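Local atomic coordinates of IAA acetyltransferase (Bacillus cereus ATCC 14579, PDB entry 1Y9K), a protein that probably transfers an acetyl group to an amino group, as N-acetyltransferases of the GNAT family do. Residues 32-40 with 50-58. Numbering follows the deposited sequence.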
loop_
_atom_site.group_PDB
_atom_site.type_symbol
_atom_site.label_atom_id
_atom_site.label_comp_id
_atom_site.label_asym_id
_atom_site.label_seq_id
_atom_site.Cartn_x
_atom_site.Cartn_y
_atom_site.Cartn_z
ATOM N N THR A 32 -6.529 8.496 -9.365
ATOM C CA THR A 32 -7.699 7.610 -9.423
ATOM C C THR A 32 -8.189 7.165 -8.030
ATOM O O THR A 32 -9.392 7.240 -7.745
ATOM C CB THR A 32 -7.547 6.396 -10.438
ATOM O OG1 THR A 32 -6.545 5.439 -10.014
ATOM C CG2 THR A 32 -7.208 6.902 -11.841
ATOM N N TYR A 33 -7.271 6.776 -7.145
ATOM C CA TYR A 33 -7.688 6.297 -5.827
ATOM C C TYR A 33 -7.649 7.279 -4.641
ATOM O O TYR A 33 -8.315 7.045 -3.626
ATOM C CB TYR A 33 -6.995 4.990 -5.460
ATOM C CG TYR A 33 -5.488 4.958 -5.573
ATOM C CD1 TYR A 33 -4.677 5.418 -4.533
ATOM C CD2 TYR A 33 -4.873 4.394 -6.690
ATOM C CE1 TYR A 33 -3.289 5.347 -4.615
ATOM C CE2 TYR A 33 -3.484 4.311 -6.785
ATOM C CZ TYR A 33 -2.702 4.789 -5.747
ATOM O OH TYR A 33 -1.338 4.714 -5.845
ATOM N N VAL A 34 -6.886 8.359 -4.744
ATOM C CA VAL A 34 -6.839 9.313 -3.634
ATOM C C VAL A 34 -8.146 10.097 -3.522
ATOM O O VAL A 34 -8.626 10.328 -2.418
ATOM C CB VAL A 34 -5.583 10.255 -3.648
ATOM C CG1 VAL A 34 -4.289 9.443 -3.533
ATOM C CG2 VAL A 34 -5.560 11.142 -4.888
ATOM N N GLN A 35 -8.732 10.456 -4.666
ATOM C CA GLN A 35 -10.031 11.132 -4.721
ATOM C C GLN A 35 -11.110 10.333 -3.990
ATOM O O GLN A 35 -11.918 10.899 -3.237
ATOM C CB GLN A 35 -10.455 11.353 -6.183
ATOM C CG GLN A 35 -11.449 12.514 -6.417
ATOM C CD GLN A 35 -12.900 12.236 -5.944
ATOM O OE1 GLN A 35 -13.567 13.134 -5.399
ATOM N NE2 GLN A 35 -13.388 11.005 -6.161
ATOM N N ARG A 36 -11.104 9.018 -4.205
ATOM C CA ARG A 36 -12.153 8.131 -3.693
ATOM C C ARG A 36 -11.836 7.517 -2.330
ATOM O O ARG A 36 -12.734 7.043 -1.641
ATOM C CB ARG A 36 -12.458 7.024 -4.710
ATOM C CG ARG A 36 -13.259 7.465 -5.933
ATOM C CD ARG A 36 -13.549 6.268 -6.852
ATOM N NE ARG A 36 -14.133 5.146 -6.108
ATOM C CZ ARG A 36 -13.893 3.854 -6.337
ATOM N NH1 ARG A 36 -13.072 3.465 -7.317
ATOM N NH2 ARG A 36 -14.490 2.944 -5.571
ATOM N N GLY A 37 -10.566 7.534 -1.937
ATOM C CA GLY A 37 -10.118 6.797 -0.751
ATOM C C GLY A 37 -9.638 7.615 0.434
ATOM O O GLY A 37 -9.798 8.839 0.468
ATOM N N LEU A 38 -9.039 6.925 1.401
ATOM C CA LEU A 38 -8.641 7.527 2.667
ATOM C C LEU A 38 -7.140 7.379 2.841
ATOM O O LEU A 38 -6.617 6.262 2.825
ATOM C CB LEU A 38 -9.370 6.861 3.847
ATOM C CG LEU A 38 -10.886 6.634 3.790
ATOM C CD1 LEU A 38 -11.329 5.573 4.802
ATOM C CD2 LEU A 38 -11.651 7.929 4.010
ATOM N N THR A 39 -6.459 8.508 3.022
ATOM C CA THR A 39 -5.004 8.540 3.107
ATOM C C THR A 39 -4.528 8.818 4.530
ATOM O O THR A 39 -4.964 9.773 5.163
ATOM C CB THR A 39 -4.416 9.596 2.156
ATOM O OG1 THR A 39 -4.990 9.446 0.852
ATOM C CG2 THR A 39 -2.908 9.460 2.066
ATOM N N TYR A 40 -3.630 7.967 5.021
ATOM C CA TYR A 40 -3.013 8.146 6.329
ATOM C C TYR A 40 -1.504 8.284 6.164
ATOM O O TYR A 40 -0.907 7.588 5.346
ATOM C CB TYR A 40 -3.364 6.976 7.260
ATOM C CG TYR A 40 -4.856 6.789 7.447
ATOM C CD1 TYR A 40 -5.652 6.303 6.403
ATOM C CD2 TYR A 40 -5.472 7.092 8.662
ATOM C CE1 TYR A 40 -7.020 6.132 6.549
ATOM C CE2 TYR A 40 -6.849 6.923 8.825
ATOM C CZ TYR A 40 -7.616 6.446 7.755
ATOM O OH TYR A 40 -8.982 6.278 7.888
ATOM N N GLY A 50 6.128 7.900 5.809
ATOM C CA GLY A 50 5.324 6.743 5.463
ATOM C C GLY A 50 3.928 7.180 5.055
ATOM O O GLY A 50 3.472 8.272 5.414
ATOM N N VAL A 51 3.251 6.335 4.290
ATOM C CA VAL A 51 1.902 6.626 3.850
ATOM C C VAL A 51 1.196 5.322 3.503
ATOM O O VAL A 51 1.857 4.313 3.241
ATOM C CB VAL A 51 1.898 7.617 2.645
ATOM C CG1 VAL A 51 2.629 7.028 1.420
ATOM C CG2 VAL A 51 0.484 8.071 2.298
ATOM N N TYR A 52 -0.139 5.343 3.565
ATOM C CA TYR A 52 -0.984 4.336 2.933
ATOM C C TYR A 52 -2.343 4.935 2.533
ATOM O O TYR A 52 -2.803 5.913 3.130
ATOM C CB TYR A 52 -1.135 3.078 3.803
ATOM C CG TYR A 52 -2.053 3.199 5.018
ATOM C CD1 TYR A 52 -3.442 3.109 4.882
ATOM C CD2 TYR A 52 -1.526 3.361 6.307
ATOM C CE1 TYR A 52 -4.288 3.197 5.994
ATOM C CE2 TYR A 52 -2.359 3.447 7.424
ATOM C CZ TYR A 52 -3.737 3.366 7.253
ATOM O OH TYR A 52 -4.566 3.455 8.338
ATOM N N VAL A 53 -2.955 4.363 1.501
ATOM C CA VAL A 53 -4.267 4.775 1.019
ATOM C C VAL A 53 -5.168 3.541 1.061
ATOM O O VAL A 53 -4.834 2.488 0.496
ATOM C CB VAL A 53 -4.205 5.354 -0.434
ATOM C CG1 VAL A 53 -5.582 5.800 -0.929
ATOM C CG2 VAL A 53 -3.237 6.509 -0.516
ATOM N N LEU A 54 -6.298 3.684 1.759
ATOM C CA LEU A 54 -7.362 2.680 1.802
ATOM C C LEU A 54 -8.466 3.060 0.836
ATOM O O LEU A 54 -8.866 4.216 0.780
ATOM C CB LEU A 54 -7.936 2.573 3.210
ATOM C CG LEU A 54 -7.086 1.789 4.202
ATOM C CD1 LEU A 54 -7.730 1.786 5.572
ATOM C CD2 LEU A 54 -6.869 0.364 3.711
ATOM N N LEU A 55 -8.933 2.094 0.050
ATOM C CA LEU A 55 -10.086 2.306 -0.819
ATOM C C LEU A 55 -11.137 1.237 -0.546
ATOM O O LEU A 55 -10.808 0.058 -0.428
ATOM C CB LEU A 55 -9.661 2.281 -2.284
ATOM C CG LEU A 55 -10.701 2.573 -3.375
ATOM C CD1 LEU A 55 -11.161 4.022 -3.315
ATOM C CD2 LEU A 55 -10.158 2.235 -4.759
ATOM N N GLU A 56 -12.394 1.657 -0.426
ATOM C CA GLU A 56 -13.514 0.730 -0.273
ATOM C C GLU A 56 -13.958 0.235 -1.644
ATOM O O GLU A 56 -14.316 1.029 -2.524
ATOM C CB GLU A 56 -14.679 1.379 0.486
ATOM C CG GLU A 56 -15.633 0.359 1.100
ATOM C CD GLU A 56 -16.829 0.991 1.795
ATOM O OE1 GLU A 56 -16.871 2.226 1.959
ATOM O OE2 GLU A 56 -17.734 0.237 2.187
ATOM N N THR A 57 -13.937 -1.083 -1.821
ATOM C CA THR A 57 -14.053 -1.675 -3.148
ATOM C C THR A 57 -15.341 -2.498 -3.304
ATOM O O THR A 57 -16.410 -1.934 -3.587
ATOM C CB THR A 57 -12.786 -2.505 -3.494
ATOM O OG1 THR A 57 -12.585 -3.514 -2.499
ATOM C CG2 THR A 57 -11.543 -1.599 -3.530
ATOM N N ARG A 58 -15.227 -3.818 -3.145
ATOM C CA ARG A 58 -16.373 -4.714 -3.078
ATOM C C ARG A 58 -17.043 -4.549 -1.711
ATOM O O ARG A 58 -16.464 -3.914 -0.828
ATOM C CB ARG A 58 -15.925 -6.161 -3.285
ATOM C CG ARG A 58 -15.663 -6.537 -4.724
ATOM C CD ARG A 58 -15.733 -8.056 -4.914
ATOM N NE ARG A 58 -14.676 -8.504 -5.811
ATOM C CZ ARG A 58 -14.060 -9.682 -5.730
ATOM N NH1 ARG A 58 -14.393 -10.562 -4.791
ATOM N NH2 ARG A 58 -13.092 -9.980 -6.588
HETATM O O HOH W 1 -15.145 3.619 -2.931
HETATM O O HOH W 2 -12.654 4.709 0.422
#
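Tyr52 sets its CG between its own backbone N and carbonyl carbon (chi1 75°), Tyr40 holds its CG anti to the carbonyl carbon, beside the backbone N (chi1 -58°), and the two rings thereby meet on one face of an antiparallel beta hairpin in this GNAT fold. Their planes lie 14° apart but are slid past each other, so overlap is slight: Tyr52 OH sits over the rim of the Tyr40 ring, while Tyr40 CB makes a CH-pi contact 3.9 Å from the Tyr52 ring centroid. Helix 78-92 covers this face, and its His85 and Thr89 hydrogen-bond Tyr52 OH. The hairpin illustrates how hydrogen-bonded pairs fix a register: Tyr40 N reaches Tyr52 O at 2.9 Å, Leu38 N reaches Leu54 O at 2.8 Å, and both are reciprocated. On the other face, Val53 CG1 meets the edge of the Tyr33 ring at CD1, 3.7 Å away, where helix 27-36 packs on the sheet; Asp24 and Asn66 bind Tyr33 OH. Leu55 CD1 also lies over the centre of the Arg36 guanidinium. Beyond the Leu38-Leu54 pair, two waters bridge the segments, one linking Arg36 O to Glu56 N and another accepting from Arg36 NH2 at 2.8 Å while donating to Glu56 O at 2.7 Å.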